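Carbon monoxide oxidation system transcription regulator CooA-1 (Carboxydothermus hydrogenoformans, PDB 6CPB) senses carbon monoxide as a heme-containing transcription regulator that probably binds DNA, the present chain being its heme domain. Local coordinates at residues R54-L57 against K62-T65; I34-N39 against L44-K49; E15-V20 against P107-N112; L21-E26 against I96-N101. All coordinates share one frame; numbering follows the deposited sequence.

Interaction 1 of 4, residues R54-L57 against K62-T65; sequences RVYL and KEFT
Glu63 OE2 is gripped by two nitrogens of Arg54, accepting from NH1 at 2.8 Å and from NH2 at 2.9 Å in an end-on salt bridge. The guanidinium and carboxylate planes are 22° apart, nearly coplanar, and the guanidinium edge meets the single oxygen OE2. NH1 also donates to Thr65 OG1 at 2.9 Å, close to the guanidinium plane, and NH2 has a further acceptor in Gln84 OE1; together these bonds fix how the planar group is turned. A bend at chi3 (66°) folds the arginine chain back, and its guanidinium lies over the face of the Tyr56 ring, with Tyr56 CD1 3.5 Å from the guanidinium plane. Beneath this polar layer the backbones pair as antiparallel strands: Leu57 N donates to Phe64 O, and Phe64 N to Leu57 O, both at 2.9 Å. On the other face of the sheet Leu57 CD2 touches the edge of the Phe64 ring at its CD2 (3.9 Å), the two side chains pointing the same way. The strands form the hairpin 52-59/62-70, with strand 82-85 beyond 52-59; Phe64 rests on Ile127 and Leu131 of helix 108-135 and on Ile128 of the second subunit.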
loop_
_atom_site.group_PDB
_atom_site.type_symbol
_atom_site.label_atom_id
_atom_site.label_comp_id
_atom_site.label_asym_id
_atom_site.label_seq_id
_atom_site.Cartn_x
_atom_site.Cartn_y
_atom_site.Cartn_z
ATOM N N ARG A 54 8.413 8.392 11.754
ATOM C CA ARG A 54 7.034 8.822 11.628
ATOM C C ARG A 54 6.802 9.285 10.203
ATOM O O ARG A 54 7.541 10.133 9.701
ATOM C CB ARG A 54 6.771 9.964 12.616
ATOM C CG ARG A 54 5.323 10.401 12.703
ATOM C CD ARG A 54 5.105 11.429 13.799
ATOM N NE ARG A 54 5.777 12.697 13.518
ATOM C CZ ARG A 54 5.190 13.778 13.007
ATOM N NH1 ARG A 54 3.901 13.789 12.699
ATOM N NH2 ARG A 54 5.904 14.875 12.811
ATOM N N VAL A 55 5.752 8.761 9.584
ATOM C CA VAL A 55 5.303 9.184 8.265
ATOM C C VAL A 55 4.124 10.117 8.485
ATOM O O VAL A 55 3.202 9.780 9.235
ATOM C CB VAL A 55 4.886 7.977 7.408
ATOM C CG1 VAL A 55 4.476 8.426 6.028
ATOM C CG2 VAL A 55 6.017 6.961 7.323
ATOM N N TYR A 56 4.148 11.288 7.854
ATOM C CA TYR A 56 3.105 12.269 8.116
ATOM C C TYR A 56 2.871 13.166 6.909
ATOM O O TYR A 56 3.673 13.226 5.966
ATOM C CB TYR A 56 3.439 13.109 9.359
ATOM C CG TYR A 56 4.650 14.003 9.257
ATOM C CD1 TYR A 56 5.926 13.504 9.473
ATOM C CD2 TYR A 56 4.520 15.350 8.984
ATOM C CE1 TYR A 56 7.032 14.319 9.412
ATOM C CE2 TYR A 56 5.635 16.185 8.922
ATOM C CZ TYR A 56 6.886 15.664 9.137
ATOM O OH TYR A 56 8.009 16.468 9.061
ATOM N N LEU A 57 1.730 13.852 6.949
ATOM C CA LEU A 57 1.372 14.868 5.973
ATOM C C LEU A 57 1.334 16.211 6.689
ATOM O O LEU A 57 0.777 16.318 7.778
ATOM C CB LEU A 57 -0.007 14.553 5.367
ATOM C CG LEU A 57 -0.701 15.528 4.405
ATOM C CD1 LEU A 57 -1.749 14.807 3.581
ATOM C CD2 LEU A 57 -1.421 16.672 5.142
ATOM N N LYS A 62 -2.073 22.412 8.879
ATOM C CA LYS A 62 -2.463 21.098 9.368
ATOM C C LYS A 62 -1.303 20.107 9.277
ATOM O O LYS A 62 -0.415 20.220 8.421
ATOM C CB LYS A 62 -3.676 20.566 8.579
ATOM C CG LYS A 62 -4.924 21.408 8.727
ATOM C CD LYS A 62 -5.425 21.349 10.146
ATOM C CE LYS A 62 -6.746 22.066 10.298
ATOM N NZ LYS A 62 -7.251 21.951 11.683
ATOM N N GLU A 63 -1.334 19.126 10.174
ATOM C CA GLU A 63 -0.375 18.032 10.156
ATOM C C GLU A 63 -1.050 16.787 10.708
ATOM O O GLU A 63 -1.662 16.834 11.784
ATOM C CB GLU A 63 0.860 18.351 11.001
ATOM C CG GLU A 63 1.933 17.282 10.855
ATOM C CD GLU A 63 3.151 17.518 11.687
ATOM O OE1 GLU A 63 3.671 18.644 11.691
ATOM O OE2 GLU A 63 3.599 16.554 12.331
ATOM N N PHE A 64 -0.913 15.673 9.993
ATOM C CA PHE A 64 -1.501 14.404 10.394
ATOM C C PHE A 64 -0.435 13.322 10.334
ATOM O O PHE A 64 0.154 13.088 9.274
ATOM C CB PHE A 64 -2.639 13.995 9.457
ATOM C CG PHE A 64 -3.704 15.030 9.306
ATOM C CD1 PHE A 64 -4.706 15.146 10.247
ATOM C CD2 PHE A 64 -3.722 15.868 8.207
ATOM C CE1 PHE A 64 -5.697 16.104 10.109
ATOM C CE2 PHE A 64 -4.707 16.828 8.066
ATOM C CZ PHE A 64 -5.687 16.939 9.019
ATOM N N THR A 65 -0.223 12.632 11.443
ATOM C CA THR A 65 0.586 11.425 11.410
ATOM C C THR A 65 -0.171 10.331 10.671
ATOM O O THR A 65 -1.351 10.090 10.926
ATOM C CB THR A 65 0.915 10.992 12.827
ATOM O OG1 THR A 65 1.678 12.038 13.421
ATOM C CG2 THR A 65 1.689 9.676 12.856
#

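Interaction 2 of 4, residues I34-N39 against L44-K49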
loop_
_atom_site.group_PDB
_atom_site.type_symbol
_atom_site.label_atom_id
_atom_site.label_comp_id
_atom_site.label_asym_id
_atom_site.label_seq_id
_atom_site.Cartn_x
_atom_site.Cartn_y
_atom_site.Cartn_z
ATOM N N ILE A 34 14.520 15.144 9.744
ATOM C CA ILE A 34 13.656 14.840 8.609
ATOM C C ILE A 34 14.449 13.989 7.624
ATOM O O ILE A 34 15.470 14.437 7.099
ATOM C CB ILE A 34 13.173 16.133 7.938
ATOM C CG1 ILE A 34 12.518 17.073 8.954
ATOM C CG2 ILE A 34 12.244 15.787 6.776
ATOM C CD1 ILE A 34 11.364 16.486 9.699
ATOM N N LEU A 35 13.971 12.771 7.355
ATOM C CA LEU A 35 14.621 11.882 6.390
ATOM C C LEU A 35 14.337 12.303 4.961
ATOM O O LEU A 35 15.260 12.420 4.146
ATOM C CB LEU A 35 14.155 10.436 6.576
ATOM C CG LEU A 35 14.759 9.638 7.726
ATOM C CD1 LEU A 35 14.307 10.141 9.089
ATOM C CD2 LEU A 35 14.402 8.186 7.565
ATOM N N TYR A 36 13.062 12.487 4.626
ATOM C CA TYR A 36 12.637 12.785 3.266
ATOM C C TYR A 36 11.357 13.602 3.333
ATOM O O TYR A 36 10.672 13.622 4.362
ATOM C CB TYR A 36 12.372 11.517 2.437
ATOM C CG TYR A 36 13.564 10.603 2.293
ATOM C CD1 TYR A 36 14.659 10.970 1.517
ATOM C CD2 TYR A 36 13.608 9.369 2.935
ATOM C CE1 TYR A 36 15.750 10.139 1.391
ATOM C CE2 TYR A 36 14.705 8.532 2.807
ATOM C CZ TYR A 36 15.768 8.925 2.037
ATOM O OH TYR A 36 16.853 8.078 1.913
ATOM N N THR A 37 11.022 14.247 2.224
ATOM C CA THR A 37 9.835 15.087 2.127
ATOM C C THR A 37 9.094 14.745 0.854
ATOM O O THR A 37 9.607 14.017 -0.010
ATOM C CB THR A 37 10.196 16.579 2.097
ATOM O OG1 THR A 37 10.866 16.876 0.872
ATOM C CG2 THR A 37 11.042 16.980 3.281
ATOM N N PRO A 38 7.890 15.295 0.674
ATOM C CA PRO A 38 7.170 15.052 -0.579
ATOM C C PRO A 38 7.930 15.504 -1.808
ATOM O O PRO A 38 7.699 14.964 -2.896
ATOM C CB PRO A 38 5.873 15.846 -0.386
ATOM C CG PRO A 38 5.641 15.759 1.091
ATOM C CD PRO A 38 7.018 15.933 1.679
ATOM N N ASN A 39 8.836 16.460 -1.666
ATOM C CA ASN A 39 9.580 17.001 -2.793
ATOM C C ASN A 39 10.864 16.239 -3.093
ATOM O O ASN A 39 11.545 16.582 -4.063
ATOM C CB ASN A 39 9.966 18.460 -2.532
ATOM C CG ASN A 39 8.830 19.429 -2.731
ATOM O OD1 ASN A 39 7.664 19.070 -2.683
ATOM N ND2 ASN A 39 9.179 20.695 -2.919
ATOM N N LEU A 44 13.166 6.387 -4.194
ATOM C CA LEU A 44 13.965 5.473 -3.405
ATOM C C LEU A 44 13.067 4.635 -2.510
ATOM O O LEU A 44 11.971 5.055 -2.121
ATOM C CB LEU A 44 14.910 6.259 -2.472
ATOM C CG LEU A 44 15.790 7.370 -3.015
ATOM C CD1 LEU A 44 16.326 8.147 -1.818
ATOM C CD2 LEU A 44 16.914 6.790 -3.857
ATOM N N VAL A 45 13.569 3.458 -2.155
ATOM C CA VAL A 45 12.978 2.591 -1.149
ATOM C C VAL A 45 13.939 2.547 0.023
ATOM O O VAL A 45 15.148 2.413 -0.177
ATOM C CB VAL A 45 12.749 1.188 -1.734
ATOM C CG1 VAL A 45 12.336 0.208 -0.666
ATOM C CG2 VAL A 45 11.714 1.267 -2.847
ATOM N N PHE A 46 13.417 2.689 1.234
ATOM C CA PHE A 46 14.257 2.650 2.419
ATOM C C PHE A 46 13.679 1.727 3.473
ATOM O O PHE A 46 12.463 1.634 3.644
ATOM C CB PHE A 46 14.517 4.044 3.004
ATOM C CG PHE A 46 13.321 4.661 3.668
ATOM C CD1 PHE A 46 12.414 5.399 2.935
ATOM C CD2 PHE A 46 13.101 4.488 5.032
ATOM C CE1 PHE A 46 11.295 5.964 3.561
ATOM C CE2 PHE A 46 12.002 5.036 5.652
ATOM C CZ PHE A 46 11.100 5.777 4.924
ATOM N N LEU A 47 14.589 1.066 4.179
ATOM C CA LEU A 47 14.307 0.109 5.233
ATOM C C LEU A 47 14.850 0.679 6.542
ATOM O O LEU A 47 15.999 1.119 6.590
ATOM C CB LEU A 47 15.039 -1.202 4.869
ATOM C CG LEU A 47 15.030 -2.377 5.827
ATOM C CD1 LEU A 47 13.618 -2.700 6.326
ATOM C CD2 LEU A 47 15.643 -3.574 5.114
ATOM N N VAL A 48 14.032 0.671 7.594
ATOM C CA VAL A 48 14.497 1.083 8.917
ATOM C C VAL A 48 15.313 -0.061 9.512
ATOM O O VAL A 48 14.771 -1.107 9.874
ATOM C CB VAL A 48 13.337 1.473 9.838
ATOM C CG1 VAL A 48 13.879 1.968 11.170
ATOM C CG2 VAL A 48 12.473 2.542 9.197
ATOM N N LYS A 49 16.625 0.131 9.599
ATOM C CA LYS A 49 17.499 -0.880 10.181
ATOM C C LYS A 49 17.473 -0.832 11.707
ATOM O O LYS A 49 17.454 -1.870 12.373
ATOM C CB LYS A 49 18.923 -0.674 9.656
ATOM C CG LYS A 49 19.957 -1.625 10.230
ATOM C CD LYS A 49 21.305 -1.434 9.563
ATOM C CE LYS A 49 22.384 -2.280 10.219
ATOM N NZ LYS A 49 23.657 -2.159 9.458
#
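Tyr36 and Phe46 slide past each other in opposite directions between the two sheets, and their rings form the closely packed part of this contact. The centroids are 5.6 Å apart and the planes inclined at 43°, an oblique pairing in which Tyr36 CE2 comes within 3.9 Å of Phe46 CD1. Phe46 reaches there because its CG sits between the backbone N and the carbonyl carbon (chi1 71°), which raises the ring off its strand toward the tyrosine. Farther out on the same tyrosine, Leu44 CD1 abuts the phenol end, 3.8 Å from both Tyr36 CE1 and Tyr36 OH, the two side chains crossing at about a right angle. Packing is looser at Leu35, whose CD2 stays 4.4 Å from Phe46 CE2. Beyond Tyr36 the chain leaves for the solvent side: Thr37 OG1 accepts from Asn39 N in an ST turn, and exposed Asn39 is well clear of strand 44-48. No hydrogen bond joins the two segments; what passes between them is apolar and aromatic core packing between the antiparallel sheets of the cyclic nucleotide-binding-type beta roll. Leu35 and Tyr36 form a classic beta bulge in strand 34-36, both facing Ile83 of strand 82-85, while Phe46 pairs through its backbone with Phe75 of strand 74-76; Tyr93 of strand 89-95 touches both aromatic rings.

Interaction 3 of 4, residues E15-V20 against P107-N112; sequences EEYSGV and PAFSLN
Tyr17 and Phe109 both hold CG opposite their own carbonyl carbon, with chi1 of -70° and -65°, and this sends the two rings past each other in opposite directions. Their planes stand 80° apart with centroids separated by 5.9 Å; the pair is oblique, neither a stack nor edge-to-face. The touching atoms lie along one side of the tyrosine: Tyr17 CD2 is 4.0 Å from Phe109 CE2. Val20 CG1 meets the edge of the same phenylalanine more loosely, 4.5 Å from Phe109 CE2. At the far end of the phenol the hydroxyl serves two purposes. Tyr17 OH packs against the methyl of Ala108, 3.9 Å from its CB, and it hydrogen-bonds at 2.7 Å to a water lying in the ring plane. That water in turn accepts from Ala108 N at 3.1 Å, giving the Ala108 N-H an indirect link to the tyrosine. A leucine in place of Tyr17 would probably leave this water without its hydroxyl partner and open a gap beside Phe109 and the Ala108 methyl. Further packing comes from Phe106, whose ring meets that of Tyr17, and from Val11 of helix 9-12, which touches both Tyr17 and Phe109. Nearby, Ser110 is hydrogen-bonded through its hydroxyl to Ser110 of the second subunit. The contact thus joins the N-terminal helical part to the first residues of the long helix 108-135, the dimerisation helix of the CRP/FNR family.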
loop_
_atom_site.group_PDB
_atom_site.type_symbol
_atom_site.label_atom_id
_atom_site.label_comp_id
_atom_site.label_asym_id
_atom_site.label_seq_id
_atom_site.Cartn_x
_atom_site.Cartn_y
_atom_site.Cartn_z
ATOM N N GLU A 15 22.365 -14.215 7.176
ATOM C CA GLU A 15 23.504 -14.312 6.273
ATOM C C GLU A 15 23.069 -14.406 4.809
ATOM O O GLU A 15 23.715 -13.839 3.920
ATOM C CB GLU A 15 24.342 -15.528 6.688
ATOM C CG GLU A 15 25.583 -15.768 5.872
ATOM C CD GLU A 15 26.436 -16.926 6.398
ATOM O OE1 GLU A 15 26.062 -17.587 7.398
ATOM O OE2 GLU A 15 27.506 -17.165 5.799
ATOM N N GLU A 16 21.969 -15.117 4.539
ATOM C CA GLU A 16 21.509 -15.321 3.167
ATOM C C GLU A 16 21.224 -14.014 2.441
ATOM O O GLU A 16 21.269 -13.979 1.204
ATOM C CB GLU A 16 20.270 -16.214 3.172
ATOM C CG GLU A 16 19.606 -16.454 1.812
ATOM C CD GLU A 16 20.472 -17.211 0.802
ATOM O OE1 GLU A 16 21.491 -17.826 1.175
ATOM O OE2 GLU A 16 20.109 -17.177 -0.393
ATOM N N TYR A 17 20.887 -12.950 3.179
ATOM C CA TYR A 17 20.588 -11.642 2.608
ATOM C C TYR A 17 21.773 -10.685 2.666
ATOM O O TYR A 17 21.636 -9.529 2.248
ATOM C CB TYR A 17 19.387 -11.027 3.334
ATOM C CG TYR A 17 18.083 -11.736 3.037
ATOM C CD1 TYR A 17 17.698 -12.867 3.737
ATOM C CD2 TYR A 17 17.214 -11.241 2.077
ATOM C CE1 TYR A 17 16.496 -13.505 3.464
ATOM C CE2 TYR A 17 16.022 -11.860 1.809
ATOM C CZ TYR A 17 15.660 -12.986 2.504
ATOM O OH TYR A 17 14.450 -13.585 2.214
ATOM N N SER A 18 22.918 -11.122 3.198
ATOM C CA SER A 18 24.011 -10.189 3.448
ATOM C C SER A 18 24.552 -9.584 2.160
ATOM O O SER A 18 25.000 -8.431 2.159
ATOM C CB SER A 18 25.125 -10.861 4.252
ATOM O OG SER A 18 25.654 -11.980 3.562
ATOM N N GLY A 19 24.502 -10.328 1.053
ATOM C CA GLY A 19 24.990 -9.791 -0.205
ATOM C C GLY A 19 24.045 -8.767 -0.803
ATOM O O GLY A 19 24.464 -7.694 -1.240
ATOM N N VAL A 20 22.750 -9.079 -0.823
ATOM C CA VAL A 20 21.821 -8.147 -1.440
ATOM C C VAL A 20 21.707 -6.871 -0.611
ATOM O O VAL A 20 21.533 -5.781 -1.165
ATOM C CB VAL A 20 20.469 -8.823 -1.737
ATOM C CG1 VAL A 20 19.746 -9.192 -0.469
ATOM C CG2 VAL A 20 19.616 -7.935 -2.616
ATOM N N PRO A 107 11.465 -11.714 -2.549
ATOM C CA PRO A 107 10.166 -11.042 -2.389
ATOM C C PRO A 107 9.788 -10.700 -0.953
ATOM O O PRO A 107 8.827 -9.946 -0.761
ATOM C CB PRO A 107 9.171 -12.034 -3.011
ATOM C CG PRO A 107 9.877 -13.292 -3.107
ATOM C CD PRO A 107 11.326 -13.023 -3.193
ATOM N N ALA A 108 10.497 -11.198 0.062
ATOM C CA ALA A 108 10.152 -10.842 1.436
ATOM C C ALA A 108 10.064 -9.328 1.634
ATOM O O ALA A 108 9.179 -8.839 2.347
ATOM C CB ALA A 108 11.167 -11.438 2.402
ATOM N N PHE A 109 10.965 -8.566 1.009
ATOM C CA PHE A 109 10.945 -7.118 1.173
ATOM C C PHE A 109 9.602 -6.543 0.751
ATOM O O PHE A 109 9.107 -5.573 1.346
ATOM C CB PHE A 109 12.051 -6.472 0.336
ATOM C CG PHE A 109 13.461 -6.823 0.772
ATOM C CD1 PHE A 109 14.055 -6.181 1.840
ATOM C CD2 PHE A 109 14.208 -7.750 0.075
ATOM C CE1 PHE A 109 15.350 -6.485 2.222
ATOM C CE2 PHE A 109 15.493 -8.067 0.458
ATOM C CZ PHE A 109 16.069 -7.428 1.526
ATOM N N SER A 110 9.002 -7.119 -0.286
ATOM C CA SER A 110 7.756 -6.582 -0.802
ATOM C C SER A 110 6.579 -6.899 0.101
ATOM O O SER A 110 5.588 -6.163 0.084
ATOM C CB SER A 110 7.495 -7.131 -2.197
ATOM O OG SER A 110 7.125 -8.515 -2.182
ATOM N N LEU A 111 6.638 -7.977 0.879
ATOM C CA LEU A 111 5.512 -8.294 1.746
ATOM C C LEU A 111 5.401 -7.311 2.898
ATOM O O LEU A 111 4.295 -6.934 3.299
ATOM C CB LEU A 111 5.610 -9.726 2.255
ATOM C CG LEU A 111 5.288 -10.801 1.205
ATOM C CD1 LEU A 111 5.410 -12.189 1.795
ATOM C CD2 LEU A 111 3.897 -10.616 0.613
ATOM N N ASN A 112 6.529 -6.874 3.431
ATOM C CA ASN A 112 6.459 -5.823 4.425
ATOM C C ASN A 112 5.979 -4.525 3.795
ATOM O O ASN A 112 5.203 -3.779 4.409
ATOM C CB ASN A 112 7.811 -5.640 5.112
ATOM C CG ASN A 112 7.768 -4.566 6.160
ATOM O OD1 ASN A 112 8.118 -3.422 5.904
ATOM N ND2 ASN A 112 7.313 -4.924 7.350
HETATM O O HOH W 1 12.852 -13.150 0.045
#

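Interaction 4 of 4, residues L21-E26 against I96-N101; sequences LKEFRE and IRNFQN
Glu23 and Asn98 cross at a slant, joining the type I beta turn 21-24 to helix 96-105, which follows the last strand of the cyclic nucleotide-binding-type beta roll. The carboxylate and amide planes are 38° apart. Asn98 ND2 donates to Glu23 OE1 at 3.2 Å with an N-H...O angle of 149°; the acceptor lies near the amide plane and uses its anti lone pair, on the side away from the other carboxylate oxygen. Asn98 can present its amide to the turn because CG lies anti to the backbone N (chi1 -169°). The same ND2 also donates to Thr94 OG1, its stronger partner, so one amide nitrogen ties the turn and strand 89-95 together. Replacing Asn98 with an alanine would leave both Glu23 OE1 and Thr94 OG1 without this donor and would probably free the glutamate to turn toward solvent. At the foot of the helix Asp95 OD2 accepts from Asn98 N, holding the residue that bears the amide. On the buried side the contact is apolar and light. The ends of Phe24 and Phe99 approach each other without stacking. Phe24 also packs on Leu92, Thr94 and Ile102, whereas Phe99 leans on Phe109 and Met113 of helix 108-135, so the two rings help fill the core between the beta roll and its helices. Their closest approach is Phe24 CZ to Phe99 CD1, 4.5 Å, with CZ at the edge of the Phe99 ring and near its plane.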
loop_
_atom_site.group_PDB
_atom_site.type_symbol
_atom_site.label_atom_id
_atom_site.label_comp_id
_atom_site.label_asym_id
_atom_site.label_seq_id
_atom_site.Cartn_x
_atom_site.Cartn_y
_atom_site.Cartn_z
ATOM N N LEU A 21 21.857 -6.967 0.712
ATOM C CA LEU A 21 21.796 -5.768 1.539
ATOM C C LEU A 21 22.977 -4.840 1.283
ATOM O O LEU A 21 22.857 -3.626 1.497
ATOM C CB LEU A 21 21.683 -6.145 3.013
ATOM C CG LEU A 21 20.340 -6.788 3.380
ATOM C CD1 LEU A 21 20.407 -7.464 4.741
ATOM C CD2 LEU A 21 19.201 -5.770 3.338
ATOM N N LYS A 22 24.111 -5.373 0.808
ATOM C CA LYS A 22 25.242 -4.525 0.440
ATOM C C LYS A 22 24.926 -3.625 -0.745
ATOM O O LYS A 22 25.658 -2.658 -0.984
ATOM C CB LYS A 22 26.465 -5.377 0.104
ATOM C CG LYS A 22 27.098 -6.046 1.298
ATOM C CD LYS A 22 28.261 -6.935 0.871
ATOM C CE LYS A 22 28.769 -7.763 2.029
ATOM N NZ LYS A 22 29.859 -8.673 1.601
ATOM N N GLU A 23 23.865 -3.915 -1.498
ATOM C CA GLU A 23 23.472 -3.048 -2.599
ATOM C C GLU A 23 22.879 -1.743 -2.106
ATOM O O GLU A 23 22.856 -0.766 -2.857
ATOM C CB GLU A 23 22.444 -3.753 -3.472
ATOM C CG GLU A 23 22.979 -5.011 -4.120
ATOM C CD GLU A 23 21.953 -5.689 -4.996
ATOM O OE1 GLU A 23 21.057 -4.997 -5.519
ATOM O OE2 GLU A 23 22.050 -6.922 -5.165
ATOM N N PHE A 24 22.391 -1.715 -0.872
ATOM C CA PHE A 24 21.780 -0.529 -0.287
ATOM C C PHE A 24 22.860 0.375 0.298
ATOM O O PHE A 24 23.909 -0.086 0.755
ATOM C CB PHE A 24 20.838 -0.923 0.861
ATOM C CG PHE A 24 19.588 -1.671 0.449
ATOM C CD1 PHE A 24 19.645 -2.984 -0.004
ATOM C CD2 PHE A 24 18.347 -1.069 0.580
ATOM C CE1 PHE A 24 18.481 -3.661 -0.336
ATOM C CE2 PHE A 24 17.186 -1.750 0.259
ATOM C CZ PHE A 24 17.254 -3.044 -0.204
ATOM N N ARG A 25 22.599 1.670 0.271
ATOM C CA ARG A 25 23.383 2.635 1.025
ATOM C C ARG A 25 22.782 2.817 2.415
ATOM O O ARG A 25 21.616 2.528 2.653
ATOM C CB ARG A 25 23.436 3.979 0.302
ATOM C CG ARG A 25 24.321 3.976 -0.947
ATOM C CD ARG A 25 24.427 5.387 -1.541
ATOM N NE ARG A 25 25.361 5.472 -2.663
ATOM C CZ ARG A 25 25.050 5.207 -3.930
ATOM N NH1 ARG A 25 23.822 4.829 -4.261
ATOM N NH2 ARG A 25 25.971 5.319 -4.875
ATOM N N GLU A 26 23.594 3.300 3.338
ATOM C CA GLU A 26 23.183 3.498 4.719
ATOM C C GLU A 26 23.230 4.978 5.062
ATOM O O GLU A 26 24.063 5.717 4.538
ATOM C CB GLU A 26 24.136 2.732 5.624
ATOM C CG GLU A 26 23.718 2.502 7.040
ATOM C CD GLU A 26 24.487 1.324 7.642
ATOM O OE1 GLU A 26 25.497 0.908 7.040
ATOM O OE2 GLU A 26 24.087 0.808 8.695
ATOM N N ILE A 96 14.389 2.840 -6.693
ATOM C CA ILE A 96 13.213 1.988 -6.881
ATOM C C ILE A 96 13.452 0.906 -7.934
ATOM O O ILE A 96 13.024 -0.240 -7.756
ATOM C CB ILE A 96 11.959 2.835 -7.175
ATOM C CG1 ILE A 96 10.709 1.949 -7.117
ATOM C CG2 ILE A 96 12.072 3.554 -8.525
ATOM C CD1 ILE A 96 9.409 2.702 -7.217
ATOM N N ARG A 97 14.110 1.238 -9.048
ATOM C CA ARG A 97 14.340 0.209 -10.061
ATOM C C ARG A 97 15.153 -0.944 -9.491
ATOM O O ARG A 97 14.856 -2.122 -9.740
ATOM C CB ARG A 97 15.071 0.802 -11.266
ATOM C CG ARG A 97 14.233 1.694 -12.164
ATOM C CD ARG A 97 15.055 2.139 -13.369
ATOM N NE ARG A 97 14.336 3.077 -14.228
ATOM C CZ ARG A 97 13.509 2.725 -15.209
ATOM N NH1 ARG A 97 13.274 1.444 -15.469
ATOM N NH2 ARG A 97 12.909 3.660 -15.932
ATOM N N ASN A 98 16.208 -0.630 -8.748
ATOM C CA ASN A 98 17.005 -1.685 -8.153
ATOM C C ASN A 98 16.176 -2.490 -7.169
ATOM O O ASN A 98 16.279 -3.722 -7.113
ATOM C CB ASN A 98 18.242 -1.108 -7.482
ATOM C CG ASN A 98 19.216 -2.177 -7.081
ATOM O OD1 ASN A 98 19.543 -3.074 -7.877
ATOM N ND2 ASN A 98 19.684 -2.110 -5.850
ATOM N N PHE A 99 15.359 -1.809 -6.369
ATOM C CA PHE A 99 14.498 -2.515 -5.431
ATOM C C PHE A 99 13.573 -3.493 -6.147
ATOM O O PHE A 99 13.383 -4.624 -5.695
ATOM C CB PHE A 99 13.682 -1.537 -4.600
ATOM C CG PHE A 99 12.832 -2.227 -3.603
ATOM C CD1 PHE A 99 13.414 -2.851 -2.510
ATOM C CD2 PHE A 99 11.471 -2.340 -3.789
ATOM C CE1 PHE A 99 12.644 -3.525 -1.590
ATOM C CE2 PHE A 99 10.684 -3.016 -2.848
ATOM C CZ PHE A 99 11.272 -3.600 -1.758
ATOM N N GLN A 100 12.956 -3.065 -7.245
ATOM C CA GLN A 100 12.063 -3.957 -7.973
ATOM C C GLN A 100 12.808 -5.183 -8.490
ATOM O O GLN A 100 12.276 -6.299 -8.467
ATOM C CB GLN A 100 11.363 -3.173 -9.083
ATOM C CG GLN A 100 10.359 -2.153 -8.515
ATOM C CD GLN A 100 9.864 -1.144 -9.526
ATOM O OE1 GLN A 100 10.509 -0.893 -10.544
ATOM N NE2 GLN A 100 8.714 -0.551 -9.243
ATOM N N ASN A 101 14.049 -5.005 -8.941
ATOM C CA ASN A 101 14.854 -6.153 -9.339
ATOM C C ASN A 101 15.169 -7.061 -8.155
ATOM O O ASN A 101 15.123 -8.292 -8.280
ATOM C CB ASN A 101 16.142 -5.677 -10.011
ATOM C CG ASN A 101 15.905 -5.145 -11.406
ATOM O OD1 ASN A 101 15.021 -5.619 -12.120
ATOM N ND2 ASN A 101 16.706 -4.170 -11.812
#

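Phe109 links interactions 3 and 4, whose centres are 10 Å apart: its CB lies 3.6 Å from Phe99 CE1. Interaction 2 reaches both, through Leu47 CD2 to Phe109 CE1 at 4.1 Å and through the salt bridge Lys49 NZ to Glu26 OE2 at 3.1 Å. Toward the hairpin of interaction 1 it is joined by Ile34 CD1, which packs on Tyr56 OH. Interactions 1 and 3 lie on opposite sides of the chain's centre, 29 Å apart between centres, yet both touch the second subunit. Interaction 2 puts the Leu44 side chain about 7 Å from that of His78, the axial heme ligand seen in this protein, though no heme is bound to this chain here.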